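Side-chain contacts in mitotic checkpoint control protein kinase BUB1 (Drosophila melanogaster, PDB 6JKK), which is a BubR1-type mitotic checkpoint protein, represented here by its kinase domain, which probably binds ATP and acts as a protein kinase: residues T47-H52 and S126-S131; V72-H75 and K80-A83. All coordinates share one frame; numbering follows the deposited sequence.

In the fold
Both contacts belong to the strongly curved sheet of the kinase domain's N-terminal lobe, and their centres lie about 10 Å apart. Contact 2 is the hairpin between strands 68-75 and 80-87; contact 1 crosses the concave side of the same sheet, from strand 47-51 to strand 127-132. They meet because 127-132 runs beside 80-87: Ser131 O lies 2.7 Å from Ala83 N, a probable hydrogen bond, and Ile130 CG2 packs 3.6 Å from Val82 CB. Lys85, predicted to bind ATP, follows closely on strand 80-87. The side chain of Val128 in contact 1 is about 6 Å from that of Lys85. The side chain of Val82 in contact 2 is about 10 Å from that of Lys85.

Contact 1: T47-H52 and S126-S131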
loop_
_atom_site.group_PDB
_atom_site.type_symbol
_atom_site.label_atom_id
_atom_site.label_comp_id
_atom_site.label_asym_id
_atom_site.label_seq_id
_atom_site.Cartn_x
_atom_site.Cartn_y
_atom_site.Cartn_z
ATOM N N THR A 47 -19.361 -18.652 -9.290
ATOM C CA THR A 47 -18.736 -19.854 -9.819
ATOM C C THR A 47 -17.781 -20.422 -8.790
ATOM O O THR A 47 -17.762 -19.995 -7.632
ATOM C CB THR A 47 -17.926 -19.556 -11.090
ATOM O OG1 THR A 47 -16.969 -18.525 -10.815
ATOM C CG2 THR A 47 -18.840 -19.108 -12.212
ATOM N N HIS A 48 -16.978 -21.385 -9.220
ATOM C CA HIS A 48 -15.951 -21.935 -8.358
ATOM C C HIS A 48 -14.622 -22.001 -9.086
ATOM O O HIS A 48 -14.568 -21.999 -10.318
ATOM C CB HIS A 48 -16.358 -23.312 -7.833
ATOM C CG HIS A 48 -17.602 -23.291 -7.003
ATOM N ND1 HIS A 48 -18.859 -23.136 -7.551
ATOM C CD2 HIS A 48 -17.787 -23.390 -5.666
ATOM C CE1 HIS A 48 -19.761 -23.143 -6.588
ATOM N NE2 HIS A 48 -19.138 -23.299 -5.432
ATOM N N LEU A 49 -13.552 -22.054 -8.308
ATOM C CA LEU A 49 -12.208 -22.037 -8.850
ATOM C C LEU A 49 -11.375 -22.967 -8.000
ATOM O O LEU A 49 -11.508 -22.983 -6.773
ATOM C CB LEU A 49 -11.636 -20.618 -8.779
ATOM C CG LEU A 49 -10.205 -20.413 -9.279
ATOM C CD1 LEU A 49 -10.121 -20.798 -10.734
ATOM C CD2 LEU A 49 -9.760 -18.984 -9.095
ATOM N N GLU A 50 -10.514 -23.743 -8.643
ATOM C CA GLU A 50 -9.630 -24.630 -7.907
ATOM C C GLU A 50 -8.160 -24.286 -8.121
ATOM O O GLU A 50 -7.734 -23.988 -9.237
ATOM C CB GLU A 50 -9.884 -26.089 -8.294
ATOM C CG GLU A 50 -11.243 -26.618 -7.879
ATOM C CD GLU A 50 -11.342 -28.129 -8.004
ATOM O OE1 GLU A 50 -11.129 -28.822 -6.988
ATOM O OE2 GLU A 50 -11.628 -28.619 -9.117
ATOM N N VAL A 51 -7.392 -24.317 -7.038
ATOM C CA VAL A 51 -5.941 -24.306 -7.140
ATOM C C VAL A 51 -5.478 -25.578 -6.453
ATOM O O VAL A 51 -5.521 -25.676 -5.220
ATOM C CB VAL A 51 -5.305 -23.082 -6.464
ATOM C CG1 VAL A 51 -3.800 -23.098 -6.664
ATOM C CG2 VAL A 51 -5.894 -21.791 -7.033
ATOM N N HIS A 52 -5.061 -26.557 -7.253
ATOM C CA HIS A 52 -4.694 -27.876 -6.737
ATOM C C HIS A 52 -5.871 -28.534 -6.008
ATOM O O HIS A 52 -6.900 -28.810 -6.615
ATOM C CB HIS A 52 -3.466 -27.782 -5.828
ATOM C CG HIS A 52 -2.205 -27.433 -6.553
ATOM N ND1 HIS A 52 -1.795 -28.095 -7.691
ATOM C CD2 HIS A 52 -1.258 -26.498 -6.299
ATOM C CE1 HIS A 52 -0.651 -27.584 -8.107
ATOM N NE2 HIS A 52 -0.302 -26.614 -7.279
ATOM N N SER A 126 -2.874 -15.464 -18.321
ATOM C CA SER A 126 -3.221 -14.628 -17.184
ATOM C C SER A 126 -2.898 -15.335 -15.887
ATOM O O SER A 126 -2.684 -16.555 -15.857
ATOM C CB SER A 126 -4.711 -14.281 -17.200
ATOM O OG SER A 126 -5.504 -15.453 -17.261
ATOM N N SER A 127 -2.851 -14.549 -14.817
ATOM C CA SER A 127 -2.628 -15.062 -13.477
ATOM C C SER A 127 -3.862 -14.759 -12.640
ATOM O O SER A 127 -4.611 -13.819 -12.937
ATOM C CB SER A 127 -1.406 -14.386 -12.845
ATOM O OG SER A 127 -1.474 -12.968 -12.969
ATOM N N VAL A 128 -4.085 -15.572 -11.612
ATOM C CA VAL A 128 -5.051 -15.241 -10.573
ATOM C C VAL A 128 -4.341 -15.415 -9.245
ATOM O O VAL A 128 -3.854 -16.504 -8.942
ATOM C CB VAL A 128 -6.303 -16.141 -10.607
ATOM C CG1 VAL A 128 -7.147 -15.903 -9.367
ATOM C CG2 VAL A 128 -7.140 -15.873 -11.866
ATOM N N TYR A 129 -4.251 -14.332 -8.476
ATOM C CA TYR A 129 -3.645 -14.368 -7.150
ATOM C C TYR A 129 -4.722 -14.235 -6.074
ATOM O O TYR A 129 -5.576 -13.343 -6.126
ATOM C CB TYR A 129 -2.591 -13.259 -7.010
ATOM C CG TYR A 129 -1.423 -13.439 -7.960
ATOM C CD1 TYR A 129 -0.781 -14.670 -8.072
ATOM C CD2 TYR A 129 -0.980 -12.392 -8.758
ATOM C CE1 TYR A 129 0.276 -14.844 -8.943
ATOM C CE2 TYR A 129 0.072 -12.558 -9.635
ATOM C CZ TYR A 129 0.693 -13.786 -9.725
ATOM O OH TYR A 129 1.744 -13.949 -10.598
ATOM N N ILE A 130 -4.673 -15.135 -5.100
ATOM C CA ILE A 130 -5.658 -15.181 -4.032
ATOM C C ILE A 130 -5.036 -14.698 -2.720
ATOM O O ILE A 130 -4.044 -15.267 -2.249
ATOM C CB ILE A 130 -6.188 -16.614 -3.863
ATOM C CG1 ILE A 130 -6.865 -17.061 -5.165
ATOM C CG2 ILE A 130 -7.160 -16.686 -2.698
ATOM C CD1 ILE A 130 -7.339 -18.515 -5.191
ATOM N N SER A 131 -5.615 -13.647 -2.140
ATOM C CA SER A 131 -5.124 -13.081 -0.876
ATOM C C SER A 131 -6.291 -12.806 0.078
ATOM O O SER A 131 -7.443 -12.977 -0.293
ATOM C CB SER A 131 -4.331 -11.796 -1.132
ATOM O OG SER A 131 -5.118 -10.843 -1.833
#
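Leu49 and Val51 on one side, Val128 and Ile130 on the other, bring two strands together through methyl groups alone; no hydrogen bond spans the gap. The backbones stay well apart, with Val51 CA and Ile130 CA 9.6 Å from each other, so the side chains have to do the reaching. Ile130 manages it with a stretched outer arm: its chi2 of 175° sets CD1 anti to CA, and this methyl meets Val51 CG2, the touching branch of that valine, tip to tip at 4.0 Å. Leu49 is built differently. Its CG lies trans to N (chi1 179°), and with chi2 at 60° CD2 becomes the far methyl, extended from CA. That methyl slides alongside Val128 instead of meeting it head on, coming within 4.0 Å of Val128 CG1. The touching surface is small, and the layer is completed by neighbours: Leu84 and Leu121 against Leu49, Tyr119 against both Val51 and Ile130, and Phe56 against Ile130. Tyr129 turns to the other face of its strand, where its ring meets Phe95 of helix 92-104. Strands 47-51 and 127-132 are not neighbours in the sheet, and their apolar residues contribute to the hydrophobic core on its concave side, in the curled N-terminal lobe of a protein kinase fold.

Contact 2: V72-H75 and K80-A83; sequences VGKH and KKVA
Gly73 and Val82 form a hydrogen-bonded pair of an antiparallel beta hairpin, joined by two N-H...O bonds and made by strands 68-75 and 80-87 of the kinase N-terminal lobe. Gly73 N gives its hydrogen to Val82 O at 2.9 Å. In return Val82 N donates to Gly73 O at 3.1 Å, yet from about 60° above the carbonyl plane and so off the lone pairs. Further toward the turn, His75 N is satisfied by Lys80 O, again at 2.9 Å. All three carbonyl oxygens also receive a CA-H contact: Val82 O from Val72 CA, Gly73 O from Lys81 CA and Lys80 O from Lys74 CA. Other backbone groups bond to the flanking strands, among them Lys74 with Glu57 and Ala83 with Ser131.

Two polar side-chain ends, those of His75 and Lys81, are bonded beyond the hairpin. His75 NE2 is hydrogen-bonded to Glu54 OE2, and Lys81 NZ makes a salt bridge with Asp135 OD1, which probably eases the nearness of Lys74 NZ, 6.4 Å from Lys81 NZ. Those two lysines share a face and cross obliquely. Lys74 runs extended until chi3 (-61°) bends it, and its CE passes 4.1 Å from Lys81 CG. On the face bearing Val82, the CG2 methyl of that valine rests over the peptide link after Gly73, 3.8 Å from both Gly73 C and Lys74 N.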
loop_
_atom_site.group_PDB
_atom_site.type_symbol
_atom_site.label_atom_id
_atom_site.label_comp_id
_atom_site.label_asym_id
_atom_site.label_seq_id
_atom_site.Cartn_x
_atom_site.Cartn_y
_atom_site.Cartn_z
ATOM N N VAL A 72 -14.432 -10.981 -4.926
ATOM C CA VAL A 72 -14.420 -11.486 -3.556
ATOM C C VAL A 72 -14.990 -12.900 -3.586
ATOM O O VAL A 72 -15.916 -13.189 -4.351
ATOM C CB VAL A 72 -15.204 -10.566 -2.579
ATOM C CG1 VAL A 72 -16.605 -10.296 -3.093
ATOM C CG2 VAL A 72 -15.247 -11.166 -1.177
ATOM N N GLY A 73 -14.407 -13.795 -2.793
ATOM C CA GLY A 73 -14.884 -15.162 -2.729
ATOM C C GLY A 73 -14.606 -15.777 -1.374
ATOM O O GLY A 73 -14.500 -15.066 -0.368
ATOM N N LYS A 74 -14.492 -17.100 -1.334
ATOM C CA LYS A 74 -14.202 -17.769 -0.073
ATOM C C LYS A 74 -13.517 -19.108 -0.270
ATOM O O LYS A 74 -13.923 -19.906 -1.115
ATOM C CB LYS A 74 -15.486 -17.961 0.742
ATOM C CG LYS A 74 -15.275 -18.675 2.076
ATOM C CD LYS A 74 -16.565 -18.736 2.883
ATOM C CE LYS A 74 -17.076 -17.344 3.212
ATOM N NZ LYS A 74 -18.394 -17.383 3.914
ATOM N N HIS A 75 -12.465 -19.335 0.512
ATOM C CA HIS A 75 -11.837 -20.645 0.618
ATOM C C HIS A 75 -12.758 -21.527 1.464
ATOM O O HIS A 75 -12.878 -21.329 2.675
ATOM C CB HIS A 75 -10.459 -20.510 1.273
ATOM C CG HIS A 75 -9.677 -21.788 1.328
ATOM N ND1 HIS A 75 -9.095 -22.250 2.486
ATOM C CD2 HIS A 75 -9.372 -22.689 0.365
ATOM C CE1 HIS A 75 -8.468 -23.389 2.239
ATOM N NE2 HIS A 75 -8.622 -23.677 0.960
ATOM N N LYS A 80 -12.346 -18.826 5.041
ATOM C CA LYS A 80 -11.602 -17.589 4.870
ATOM C C LYS A 80 -12.065 -16.826 3.633
ATOM O O LYS A 80 -12.014 -17.347 2.518
ATOM C CB LYS A 80 -10.111 -17.892 4.743
ATOM C CG LYS A 80 -9.269 -17.409 5.913
ATOM C CD LYS A 80 -9.145 -18.470 6.996
ATOM C CE LYS A 80 -8.237 -18.007 8.130
ATOM N NZ LYS A 80 -7.289 -19.081 8.543
ATOM N N LYS A 81 -12.514 -15.591 3.839
ATOM C CA LYS A 81 -12.903 -14.719 2.737
ATOM C C LYS A 81 -11.665 -14.250 1.994
ATOM O O LYS A 81 -10.727 -13.732 2.604
ATOM C CB LYS A 81 -13.662 -13.500 3.255
ATOM C CG LYS A 81 -15.164 -13.679 3.362
ATOM C CD LYS A 81 -15.836 -12.316 3.366
ATOM C CE LYS A 81 -17.233 -12.383 3.946
ATOM N NZ LYS A 81 -17.883 -11.040 3.959
ATOM N N VAL A 82 -11.666 -14.419 0.676
ATOM C CA VAL A 82 -10.486 -14.098 -0.115
ATOM C C VAL A 82 -10.781 -13.077 -1.215
ATOM O O VAL A 82 -11.931 -12.910 -1.638
ATOM C CB VAL A 82 -9.863 -15.385 -0.727
ATOM C CG1 VAL A 82 -9.411 -16.340 0.370
ATOM C CG2 VAL A 82 -10.854 -16.081 -1.647
ATOM N N ALA A 83 -9.740 -12.378 -1.655
ATOM C CA ALA A 83 -9.824 -11.564 -2.859
ATOM C C ALA A 83 -9.151 -12.348 -3.962
ATOM O O ALA A 83 -8.065 -12.901 -3.757
ATOM C CB ALA A 83 -9.112 -10.243 -2.666
#